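N-(5'-phosphoribosyl)anthranilate isomerase (Jonesia denitrificans, PDB 4WUI) probably catalyses the isomerisation of N-(5-phospho-beta-D-ribosyl)anthranilate to 1-(2-carboxyphenylamino)-1-deoxy-D-ribulose 5-phosphate, the third of five steps from chorismate to tryptophan. Local coordinates at residues Y5-G10 and R151-G156; L115-G118 and L124-L127; P130-G135 and F140-H145; N162-I167 and R201-P206; W173-S178 and A194-A199. All blocks are in the same frame, centred on the assembly; numbering follows the deposited sequence. Where two conformers were deposited one is given.

Contact 1 (Y5-G10 and R151-G156)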
# COMPACT_ATOMS: atom_id res chain seq x y z
N TYR A 5 -0.86 -2.57 -10.64
CA TYR A 5 -1.41 -1.55 -9.75
C TYR A 5 -0.30 -0.94 -8.89
O TYR A 5 0.48 -1.67 -8.32
CB TYR A 5 -2.46 -2.20 -8.89
CG TYR A 5 -3.36 -1.31 -8.07
CD1 TYR A 5 -4.62 -0.93 -8.52
CD2 TYR A 5 -3.01 -0.89 -6.81
CE1 TYR A 5 -5.50 -0.20 -7.74
CE2 TYR A 5 -3.87 -0.15 -6.02
CZ TYR A 5 -5.13 0.18 -6.49
OH TYR A 5 -5.97 0.82 -5.63
N ILE A 6 -0.26 0.39 -8.81
CA ILE A 6 0.78 1.08 -8.03
C ILE A 6 0.14 1.92 -6.94
O ILE A 6 -0.62 2.85 -7.23
CB ILE A 6 1.66 1.98 -8.90
CG1 ILE A 6 2.41 1.14 -9.95
CG2 ILE A 6 2.63 2.77 -8.03
CD1 ILE A 6 3.18 1.96 -11.00
N LYS A 7 0.47 1.59 -5.69
CA LYS A 7 0.07 2.37 -4.53
C LYS A 7 1.28 3.04 -3.91
O LYS A 7 2.28 2.39 -3.65
CB LYS A 7 -0.60 1.48 -3.48
CG LYS A 7 -0.96 2.27 -2.21
CD LYS A 7 -1.98 1.53 -1.38
CE LYS A 7 -2.05 1.98 0.03
NZ LYS A 7 -1.08 1.24 0.89
N VAL A 8 1.15 4.34 -3.65
CA VAL A 8 2.11 5.06 -2.82
C VAL A 8 1.43 5.25 -1.47
O VAL A 8 0.32 5.79 -1.38
CB VAL A 8 2.51 6.39 -3.43
CG1 VAL A 8 3.62 6.99 -2.58
CG2 VAL A 8 2.96 6.19 -4.89
N CYS A 9 2.09 4.78 -0.42
CA CYS A 9 1.51 4.77 0.91
C CYS A 9 2.14 5.81 1.81
O CYS A 9 3.31 6.13 1.68
CB CYS A 9 1.65 3.39 1.54
SG CYS A 9 0.47 3.16 2.91
N GLY A 10 1.39 6.31 2.77
CA GLY A 10 1.96 7.20 3.75
C GLY A 10 2.24 8.60 3.27
O GLY A 10 3.28 9.17 3.62
N ARG A 151 -5.83 -11.09 -6.08
CA ARG A 151 -5.42 -9.69 -6.14
C ARG A 151 -4.53 -9.37 -4.94
O ARG A 151 -4.95 -9.51 -3.80
CB ARG A 151 -6.67 -8.79 -6.14
CG ARG A 151 -7.62 -9.10 -7.31
CD ARG A 151 -8.87 -8.22 -7.38
NE ARG A 151 -9.76 -8.46 -6.26
CZ ARG A 151 -11.07 -8.29 -6.30
NH1 ARG A 151 -11.68 -7.82 -7.37
NH2 ARG A 151 -11.76 -8.61 -5.22
N TRP A 152 -3.30 -8.95 -5.21
CA TRP A 152 -2.34 -8.70 -4.14
C TRP A 152 -1.38 -7.61 -4.51
O TRP A 152 -1.12 -7.36 -5.69
CB TRP A 152 -1.57 -9.99 -3.75
CG TRP A 152 -0.59 -10.51 -4.75
CD1 TRP A 152 -0.83 -11.11 -5.94
CD2 TRP A 152 0.84 -10.50 -4.59
NE1 TRP A 152 0.33 -11.46 -6.55
CE2 TRP A 152 1.38 -11.12 -5.73
CE3 TRP A 152 1.72 -10.06 -3.58
CZ2 TRP A 152 2.74 -11.38 -5.87
CZ3 TRP A 152 3.05 -10.29 -3.73
CH2 TRP A 152 3.56 -10.93 -4.86
N LEU A 153 -0.82 -6.97 -3.49
CA LEU A 153 0.28 -6.01 -3.66
C LEU A 153 1.51 -6.53 -2.98
O LEU A 153 1.46 -6.98 -1.84
CB LEU A 153 -0.05 -4.62 -3.09
CG LEU A 153 -1.31 -3.94 -3.62
CD1 LEU A 153 -1.51 -2.59 -2.93
CD2 LEU A 153 -1.32 -3.79 -5.13
N LEU A 154 2.63 -6.42 -3.68
CA LEU A 154 3.94 -6.69 -3.12
C LEU A 154 4.47 -5.42 -2.45
O LEU A 154 4.48 -4.36 -3.06
CB LEU A 154 4.90 -7.08 -4.25
CG LEU A 154 6.36 -7.28 -3.89
CD1 LEU A 154 6.55 -8.47 -2.97
CD2 LEU A 154 7.23 -7.40 -5.15
N ALA A 155 4.97 -5.58 -1.24
CA ALA A 155 5.73 -4.55 -0.55
C ALA A 155 7.00 -5.18 -0.02
O ALA A 155 7.09 -6.41 0.14
CB ALA A 155 4.93 -3.95 0.57
N GLY A 156 8.00 -4.37 0.27
CA GLY A 156 9.17 -4.84 0.99
C GLY A 156 10.36 -3.98 0.69
O GLY A 156 11.32 -4.42 0.04

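Contact 2 (L115-G118 and L124-L127)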
# COMPACT_ATOMS: atom_id res chain seq x y z
N LEU A 115 -2.13 -17.02 2.68
CA LEU A 115 -1.84 -16.37 1.41
C LEU A 115 -2.97 -16.48 0.40
O LEU A 115 -2.79 -16.10 -0.78
CB LEU A 115 -0.57 -16.98 0.82
CG LEU A 115 0.69 -16.90 1.68
CD1 LEU A 115 1.84 -17.79 1.16
CD2 LEU A 115 1.11 -15.47 1.71
N THR A 116 -4.14 -16.96 0.82
CA THR A 116 -5.27 -17.04 -0.09
C THR A 116 -6.07 -15.73 -0.01
O THR A 116 -6.64 -15.39 1.04
CB THR A 116 -6.17 -18.21 0.30
OG1 THR A 116 -5.42 -19.42 0.17
CG2 THR A 116 -7.36 -18.26 -0.64
N VAL A 117 -6.14 -15.00 -1.14
CA VAL A 117 -6.84 -13.72 -1.14
C VAL A 117 -8.34 -13.96 -0.99
O VAL A 117 -8.95 -14.75 -1.71
CB VAL A 117 -6.56 -12.88 -2.40
CG1 VAL A 117 -7.21 -11.53 -2.29
CG2 VAL A 117 -5.06 -12.72 -2.63
N GLY A 118 -8.94 -13.22 -0.08
CA GLY A 118 -10.36 -13.28 0.18
C GLY A 118 -10.74 -14.28 1.26
O GLY A 118 -11.93 -14.42 1.55
N LEU A 124 -8.25 -7.65 -1.31
CA LEU A 124 -6.86 -7.67 -1.74
C LEU A 124 -6.01 -7.94 -0.52
O LEU A 124 -6.35 -7.54 0.60
CB LEU A 124 -6.55 -6.31 -2.37
CG LEU A 124 -5.10 -6.04 -2.77
CD1 LEU A 124 -5.06 -5.12 -3.97
CD2 LEU A 124 -4.28 -5.45 -1.62
N LEU A 125 -4.89 -8.62 -0.75
CA LEU A 125 -3.89 -8.91 0.25
C LEU A 125 -2.59 -8.15 -0.07
O LEU A 125 -2.11 -8.21 -1.20
CB LEU A 125 -3.61 -10.41 0.21
CG LEU A 125 -2.66 -11.02 1.20
CD1 LEU A 125 -3.12 -10.81 2.60
CD2 LEU A 125 -2.55 -12.51 0.92
N LEU A 126 -2.04 -7.45 0.91
CA LEU A 126 -0.77 -6.78 0.76
C LEU A 126 0.24 -7.66 1.51
O LEU A 126 0.07 -7.92 2.71
CB LEU A 126 -0.87 -5.35 1.28
CG LEU A 126 0.41 -4.54 1.13
CD1 LEU A 126 0.04 -3.08 1.09
CD2 LEU A 126 1.32 -4.80 2.29
N LEU A 127 1.26 -8.14 0.78
CA LEU A 127 2.26 -9.04 1.33
C LEU A 127 3.59 -8.31 1.40
O LEU A 127 4.15 -7.93 0.37
CB LEU A 127 2.39 -10.26 0.44
CG LEU A 127 3.36 -11.33 0.88
CD1 LEU A 127 3.00 -11.82 2.27
CD2 LEU A 127 3.35 -12.47 -0.16

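Contact 3 (P130-G135 and F140-H145)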
# COMPACT_ATOMS: atom_id res chain seq x y z
N PRO A 130 10.06 -7.61 3.53
CA PRO A 130 11.08 -6.57 3.75
C PRO A 130 12.53 -6.98 3.51
O PRO A 130 13.34 -6.08 3.23
CB PRO A 130 10.86 -6.18 5.22
CG PRO A 130 10.18 -7.31 5.81
CD PRO A 130 9.28 -7.83 4.75
N GLN A 131 12.87 -8.26 3.59
CA GLN A 131 14.28 -8.63 3.40
C GLN A 131 14.62 -8.96 1.94
O GLN A 131 15.80 -9.06 1.59
CB GLN A 131 14.66 -9.81 4.31
CG GLN A 131 14.55 -9.48 5.79
CD GLN A 131 15.21 -8.15 6.14
OE1 GLN A 131 16.35 -7.89 5.74
NE2 GLN A 131 14.49 -7.29 6.86
N ALA A 132 13.61 -9.12 1.09
CA ALA A 132 13.85 -9.55 -0.28
C ALA A 132 14.69 -8.57 -1.09
O ALA A 132 15.31 -8.96 -2.05
CB ALA A 132 12.54 -9.85 -0.99
N GLY A 133 14.77 -7.31 -0.65
CA GLY A 133 15.66 -6.35 -1.30
C GLY A 133 16.97 -6.04 -0.57
O GLY A 133 17.64 -5.03 -0.85
N SER A 134 17.35 -6.90 0.36
CA SER A 134 18.55 -6.64 1.18
C SER A 134 19.88 -6.77 0.40
O SER A 134 20.88 -6.17 0.81
CB SER A 134 18.56 -7.56 2.39
OG SER A 134 18.77 -8.91 2.01
N GLY A 135 19.89 -7.53 -0.69
CA GLY A 135 21.11 -7.74 -1.49
C GLY A 135 21.12 -6.92 -2.76
O GLY A 135 20.26 -6.06 -2.97
N PHE A 140 13.93 -13.08 -5.51
CA PHE A 140 12.64 -13.57 -5.94
C PHE A 140 12.31 -14.93 -5.34
O PHE A 140 11.13 -15.32 -5.30
CB PHE A 140 12.43 -13.52 -7.45
CG PHE A 140 13.38 -14.37 -8.28
CD1 PHE A 140 13.06 -15.70 -8.60
CD2 PHE A 140 14.52 -13.80 -8.85
CE1 PHE A 140 13.88 -16.42 -9.46
CE2 PHE A 140 15.33 -14.53 -9.71
CZ PHE A 140 15.02 -15.85 -10.01
N ALA A 141 13.30 -15.65 -4.82
CA ALA A 141 13.04 -16.91 -4.15
C ALA A 141 12.21 -16.74 -2.90
O ALA A 141 11.57 -17.70 -2.45
CB ALA A 141 14.30 -17.61 -3.81
N ALA A 142 12.23 -15.55 -2.29
CA ALA A 142 11.47 -15.30 -1.07
C ALA A 142 9.96 -15.25 -1.32
O ALA A 142 9.17 -15.33 -0.36
CB ALA A 142 11.94 -14.01 -0.42
N LEU A 143 9.55 -15.06 -2.58
CA LEU A 143 8.13 -14.98 -2.93
C LEU A 143 7.82 -16.33 -3.63
O LEU A 143 7.57 -17.31 -2.93
CB LEU A 143 7.83 -13.74 -3.79
CG LEU A 143 7.63 -12.37 -3.08
CD1 LEU A 143 6.45 -12.37 -2.15
CD2 LEU A 143 8.87 -11.94 -2.37
N ALA A 144 7.92 -16.37 -4.95
CA ALA A 144 7.96 -17.64 -5.70
C ALA A 144 6.68 -18.44 -5.44
O ALA A 144 5.60 -17.92 -5.73
CB ALA A 144 9.28 -18.37 -5.42
N HIS A 145 6.78 -19.65 -4.90
CA HIS A 145 5.58 -20.46 -4.67
C HIS A 145 4.59 -19.83 -3.71
O HIS A 145 3.44 -20.26 -3.66
CB HIS A 145 5.93 -21.88 -4.22
CG HIS A 145 6.51 -21.98 -2.84
ND1 HIS A 145 7.86 -21.91 -2.59
CD2 HIS A 145 5.90 -22.12 -1.64
CE1 HIS A 145 8.07 -22.00 -1.28
NE2 HIS A 145 6.90 -22.15 -0.69

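Contact 4 (N162-I167 and R201-P206)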
# COMPACT_ATOMS: atom_id res chain seq x y z
N ASN A 162 15.22 -0.77 -7.05
CA ASN A 162 14.96 -2.21 -7.10
C ASN A 162 13.63 -2.61 -7.73
O ASN A 162 13.39 -3.80 -7.93
CB ASN A 162 15.12 -2.89 -5.73
CG ASN A 162 14.12 -2.44 -4.72
OD1 ASN A 162 13.08 -1.94 -5.07
ND2 ASN A 162 14.44 -2.62 -3.43
N VAL A 163 12.76 -1.66 -8.06
CA VAL A 163 11.41 -2.05 -8.40
C VAL A 163 11.34 -2.74 -9.76
O VAL A 163 10.52 -3.64 -9.93
CB VAL A 163 10.41 -0.88 -8.29
CG1 VAL A 163 10.67 0.21 -9.32
CG2 VAL A 163 8.99 -1.40 -8.38
N ALA A 164 12.15 -2.32 -10.75
CA ALA A 164 12.09 -3.00 -12.04
C ALA A 164 12.46 -4.48 -11.87
O ALA A 164 11.83 -5.36 -12.44
CB ALA A 164 12.97 -2.32 -13.08
N ASP A 165 13.53 -4.74 -11.12
CA ASP A 165 13.99 -6.09 -10.82
C ASP A 165 12.87 -6.86 -10.12
O ASP A 165 12.50 -7.97 -10.54
CB ASP A 165 15.24 -5.95 -9.95
CG ASP A 165 15.99 -7.25 -9.70
OD1 ASP A 165 15.66 -8.32 -10.26
OD2 ASP A 165 16.97 -7.17 -8.91
N ALA A 166 12.30 -6.28 -9.06
CA ALA A 166 11.25 -6.93 -8.31
C ALA A 166 10.05 -7.30 -9.20
O ALA A 166 9.53 -8.42 -9.15
CB ALA A 166 10.75 -6.06 -7.14
N ILE A 167 9.59 -6.35 -10.02
CA ILE A 167 8.43 -6.61 -10.87
C ILE A 167 8.76 -7.63 -11.94
O ILE A 167 7.96 -8.50 -12.25
CB ILE A 167 7.89 -5.30 -11.49
CG1 ILE A 167 7.21 -4.47 -10.37
CG2 ILE A 167 6.91 -5.58 -12.65
CD1 ILE A 167 6.80 -3.10 -10.83
N ARG A 201 6.69 1.01 -14.54
CA ARG A 201 5.95 0.90 -15.78
C ARG A 201 6.82 0.56 -16.96
O ARG A 201 6.34 0.06 -17.98
CB ARG A 201 5.21 2.19 -16.07
CG ARG A 201 4.06 2.30 -15.18
CD ARG A 201 3.08 3.34 -15.65
NE ARG A 201 1.97 3.32 -14.73
CZ ARG A 201 1.41 4.40 -14.20
NH1 ARG A 201 1.77 5.65 -14.52
NH2 ARG A 201 0.43 4.19 -13.34
N GLY A 202 8.11 0.82 -16.83
CA GLY A 202 9.02 0.53 -17.90
C GLY A 202 9.22 -0.94 -18.09
O GLY A 202 9.74 -1.33 -19.12
N VAL A 203 8.81 -1.76 -17.13
CA VAL A 203 8.93 -3.21 -17.28
C VAL A 203 7.99 -3.66 -18.37
O VAL A 203 8.42 -4.33 -19.31
CB VAL A 203 8.66 -3.96 -15.95
CG1 VAL A 203 8.71 -5.48 -16.18
CG2 VAL A 203 9.64 -3.52 -14.88
N SER A 204 6.71 -3.29 -18.30
CA SER A 204 5.79 -3.69 -19.37
C SER A 204 5.75 -2.71 -20.54
O SER A 204 5.43 -3.11 -21.66
CB SER A 204 4.38 -3.89 -18.80
OG SER A 204 3.84 -2.63 -18.44
N CYS A 205 6.04 -1.43 -20.30
CA CYS A 205 6.02 -0.42 -21.37
C CYS A 205 7.27 0.45 -21.33
O CYS A 205 7.20 1.64 -20.99
CB CYS A 205 4.77 0.47 -21.29
SG CYS A 205 4.60 1.64 -22.72
N PRO A 206 8.41 -0.13 -21.72
CA PRO A 206 9.67 0.63 -21.66
C PRO A 206 9.67 1.75 -22.69
O PRO A 206 8.99 1.65 -23.74
CB PRO A 206 10.74 -0.42 -21.96
CG PRO A 206 10.02 -1.43 -22.85
CD PRO A 206 8.59 -1.46 -22.34

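Contact 5 (W173-S178 and A194-A199)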
# COMPACT_ATOMS: atom_id res chain seq x y z
N TRP A 173 0.72 -8.69 -8.83
CA TRP A 173 -0.48 -8.05 -9.32
C TRP A 173 -0.37 -6.52 -9.20
O TRP A 173 -0.90 -5.77 -10.03
CB TRP A 173 -1.68 -8.63 -8.56
CG TRP A 173 -3.04 -8.27 -9.02
CD1 TRP A 173 -3.82 -9.02 -9.84
CD2 TRP A 173 -3.83 -7.12 -8.67
NE1 TRP A 173 -5.03 -8.44 -10.02
CE2 TRP A 173 -5.08 -7.27 -9.32
CE3 TRP A 173 -3.62 -6.01 -7.84
CZ2 TRP A 173 -6.10 -6.34 -9.16
CZ3 TRP A 173 -4.64 -5.09 -7.71
CH2 TRP A 173 -5.85 -5.26 -8.36
N GLY A 174 0.33 -6.05 -8.17
CA GLY A 174 0.63 -4.64 -8.00
C GLY A 174 1.73 -4.49 -6.95
O GLY A 174 2.21 -5.49 -6.39
N VAL A 175 2.10 -3.24 -6.70
CA VAL A 175 3.16 -2.92 -5.73
C VAL A 175 2.70 -1.79 -4.81
O VAL A 175 1.86 -0.96 -5.19
CB VAL A 175 4.50 -2.53 -6.43
CG1 VAL A 175 5.08 -3.71 -7.17
CG2 VAL A 175 4.30 -1.33 -7.36
N ASP A 176 3.29 -1.77 -3.63
CA ASP A 176 3.08 -0.74 -2.62
C ASP A 176 4.44 -0.20 -2.21
O ASP A 176 5.36 -0.99 -1.96
CB ASP A 176 2.39 -1.38 -1.41
CG ASP A 176 1.87 -0.38 -0.38
OD1 ASP A 176 0.91 0.33 -0.70
OD2 ASP A 176 2.39 -0.32 0.74
N VAL A 177 4.57 1.12 -2.13
CA VAL A 177 5.84 1.77 -1.80
C VAL A 177 5.57 2.89 -0.81
O VAL A 177 4.58 3.58 -0.88
CB VAL A 177 6.53 2.31 -3.10
CG1 VAL A 177 5.72 3.37 -3.80
CG2 VAL A 177 7.96 2.78 -2.86
N SER A 178 6.53 3.09 0.11
CA SER A 178 6.44 4.15 1.10
C SER A 178 7.84 4.70 1.40
O SER A 178 8.20 5.76 0.89
CB SER A 178 5.73 3.69 2.36
OG SER A 178 5.71 4.80 3.27
N ALA A 194 8.10 9.99 -9.07
CA ALA A 194 8.15 9.94 -10.52
C ALA A 194 9.08 8.84 -11.00
O ALA A 194 8.77 8.07 -11.93
CB ALA A 194 8.57 11.29 -11.09
N ALA A 195 10.25 8.74 -10.38
CA ALA A 195 11.25 7.73 -10.77
C ALA A 195 10.72 6.32 -10.52
O ALA A 195 10.95 5.41 -11.33
CB ALA A 195 12.53 7.96 -10.00
N PHE A 196 10.06 6.12 -9.39
CA PHE A 196 9.51 4.82 -9.05
C PHE A 196 8.53 4.36 -10.11
O PHE A 196 8.57 3.22 -10.58
CB PHE A 196 8.82 4.89 -7.68
CG PHE A 196 8.31 3.57 -7.20
CD1 PHE A 196 9.15 2.71 -6.50
CD2 PHE A 196 7.03 3.13 -7.50
CE1 PHE A 196 8.71 1.49 -6.06
CE2 PHE A 196 6.60 1.88 -7.05
CZ PHE A 196 7.44 1.08 -6.34
N VAL A 197 7.60 5.24 -10.47
CA VAL A 197 6.59 4.89 -11.44
C VAL A 197 7.22 4.62 -12.81
O VAL A 197 6.84 3.69 -13.52
CB VAL A 197 5.48 5.94 -11.47
CG1 VAL A 197 4.51 5.67 -12.58
CG2 VAL A 197 4.77 6.00 -10.11
N GLN A 198 8.19 5.45 -13.20
CA GLN A 198 8.87 5.24 -14.47
C GLN A 198 9.53 3.86 -14.49
O GLN A 198 9.41 3.11 -15.46
CB GLN A 198 9.91 6.31 -14.71
CG GLN A 198 10.66 6.12 -16.01
CD GLN A 198 11.62 7.26 -16.26
OE1 GLN A 198 11.21 8.41 -16.29
NE2 GLN A 198 12.88 6.94 -16.45
N ALA A 199 10.25 3.52 -13.45
CA ALA A 199 10.94 2.24 -13.37
C ALA A 199 9.94 1.08 -13.42
O ALA A 199 10.15 0.07 -14.12
CB ALA A 199 11.79 2.15 -12.11

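Contact 1 (Y5-G10 and R151-G156)
Tyr5 and Leu153 meet inside the barrel, from strands 5-8 and 152-155. The two strands are not sheet neighbours. Strand 174-177 runs between them, and the closest pair of CA atoms, Tyr5 CA and Leu153 CA, is 7.7 Å apart. Side chains therefore make the whole contact, which is apolar.

The tight part is a methyl group against a ring. Leu153 CD2 lies 3.8 Å from Tyr5 CD2. It comes to the ring at a slant, neither squarely over the face nor at the edge. Leu153 sets its CG beside the backbone N (chi1 -56°). From there its two methyls divide the work: CD2 goes to the tyrosine, while CD1 turns to the base of Lys7. Trp104 of strand 103-108 touches Tyr5, Lys7 and Leu153 alike.

The looser part is at Lys7. The aliphatic part of its chain makes this loose touch, with Lys7 CB the closest atom, 4.2 Å from Leu153 CD1. The amine goes on past the leucine to a salt bridge with Asp176 and a hydrogen bond with Gln83. Two anchors thus hold a buried charge. The more open side is at Tyr5, which is partly exposed and lies at the start of its strand. There the hydroxyl is held by Asp57, which fixes the far end of the ring.

Inward side chains of strands 5-8 and 152-155 meeting across strand 174-177 are what the closed, parallel (beta/alpha)8 or TIM barrel produces in its core.

Contact 2 (L115-G118 and L124-L127)
Val117 and Leu125 are the backbone positions of closest approach, with Val117 CA 5.8 Å from Leu125 CA. The contact is apolar and is of two kinds.

The first kind is side chain on side chain. Val117 CG2 rests 3.9 Å from Leu125 CB, at the root of the leucine. Further along, Leu115 CD2 reaches the end of Leu127, with CD1 of Leu127 at 4.1 Å. Leu127 was modelled in two conformers, so the detail of this second meeting is less certain.

The second kind is side chain on backbone. Val117 CG1 stands anti to its own backbone N (chi1 -175°). This carries it over the main chain of the strand, 3.9 Å from Leu124 CA and 4.0 Å from Leu125 N. In return, Leu125 CD2 lies 4.0 Å from Leu115 CA and equally near Leu115 O. Each segment thus offers a methyl to the other's main chain, and the two interlock.

Segment 115-118 belongs to the irregular connection between strands 103-108 and 124-128 of the TIM barrel. It covers the outer surface of strand 124-128, where a helix would lie in the canonical fold. Leu125 and Leu127 point out to it. Leu124 points the other way, to Trp104 and Leu153.

Neighbouring loops extend the apolar layer. Pro148 touches Val117, and Arg146 lies against Leu115. Leu127 is also packed by Leu109, Leu143 and Trp152. The strand's own polar backbone is taken up within the sheet, by Arg105 and Thr107 on one edge and by Arg151 and Leu153 on the other.

Contact 3 (P130-G135 and F140-H145)
Ala132, in the type I beta turn from Gln131 to Ser134, packs against Ala142 and Leu143 beside a short 3-10 segment, 140-142. The methyls of the two alanines face each other, with Ala132 CB 4.2 Å from Ala142 CB. Leu143 adds a second touch: its CD2 is 4.4 Å from Ala132 CB. The distances are long and the shared surface is small. Ala132 is buried all the same, and Trp138 also lies on it.

Both segments belong to the connection from strand 124-128 to strand 152-155 of the TIM barrel. It contains no regular alpha helix; the 3-10 segment and turns stand there instead. The contact draws two parts of this connection together.

Each part has its own internal bonds. In the turn, Gln131 O accepts twice from the same residue. Ser134 N donates at 2.9 Å, the closing bond of the turn. Ser134 OG donates at 3.0 Å, lying in the carbonyl plane at a C=O...O angle of 154°. Ser134 has chi1 69°, which folds the hydroxyl back over the turn. In the other part, Leu143 N bonds to Phe140 O at 3.2 Å, as expected of 3-10 geometry.

Ala132 and Asp139 are joined by a backbone hydrogen bond. Phe140 and Leu143 both reach helix 163-170, at Thr170, and Leu143 also packs on Leu109 and Ala129.

Contact 4 (N162-I167 and R201-P206)
The start of helix 163-170 and the end of helix 190-204 come close at Ala164 and Val203, whose CA atoms are 6.1 Å apart. Between them stand the Ala164 methyl and the Val203 side chain.

Val203 is the centre of the contact. Its two methyls go to residues one helical turn apart, Ala164 and Ile167. Val203 CG1 stands anti to its backbone N (chi1 176°) and meets Ile167 CG2 at 4.0 Å. Val203 CG2, beside the backbone N, goes to Ala164. It lies 4.0 Å from Ala164 CB and 3.8 Å from Ala164 O, so it touches main chain as well as side chain. On Ile167 the short branch does the touching across to Val203. These are van der Waals contacts, with no polar link between the segments.

The helix start is held by its own bonds. Ala166 N donates to Asn162 O at 2.9 Å, and the side chain of Asn162 is tied to Thr159 and Gly157 of the preceding loop. Burial is uneven. Ile167 is inside, while Ala164 and Val203 are partly exposed, which places the contact towards the outer surface.

The two helices are neighbours in the outer layer of the TIM barrel. Val163 continues the interface along helix 190-204, onto Phe196 and Ala199, and Ile167 also touches Ala200 and Met4. On the far side of helix 163-170, in the conformer given, Asp165 accepts from Trp138 N. Beyond helix 190-204, Arg201 bonds to the carbonyls of Ala23 and His24, just after helix 14-22.

Contact 5 (W173-S178 and A194-A199)
Phe196 holds its ring anti to the backbone N (chi1 -175°), and Val177 has chi1 63°, which sets CG1 in the crowded position between N and the carbonyl carbon. These two torsions bring the valine onto a face of the ring. The contact is the last beta-alpha unit of the TIM barrel: strand 174-177 is covered from outside by helix 190-204.

Val177 CG1 makes a CH-pi contact. It is 3.8 Å from the centroid of the Phe196 ring and 17° off the ring normal. The other methyl, Val177 CG2, lies 3.5 Å from Phe196 CE1. Both methyls thus lie over the same face of the ring. Phe196 is buried, and Val181 also touches it.

Val175, two residues earlier, points outward as well. Asp176 between them points into the barrel. Strand 174-177 therefore gives an apolar surface to the helix and a charged group to the interior.

Val175 meets the ring differently, at its edge and near its plane. There Val175 CG2 lies 4.0 Å from Phe196 CE2.

Overall arrangement
Contacts 1, 2 and 5 share the closed barrel sheet. Contact 1 lies in its core, 8 Å from contact 5 and 12 Å from contact 2 between centres. Lys7 NZ of contact 1 binds Asp176 OD1 of contact 5 at 2.7 Å. Contacts 2 and 5 cover strands 124-128 and 174-177, the two sheet neighbours of strand 152-155. Contact 4 continues contact 5 outward: Val163 CG2 is 3.6 Å from Phe196 CZ. Contact 3 joins contact 2 through Leu127 CD2 and Leu143 CD1, 3.7 Å apart. A citrate, probably from the crystallisation liquor, lies about 6 Å from the Lys7 side chain and about 5 Å from that of Val177, and may mark a pocket.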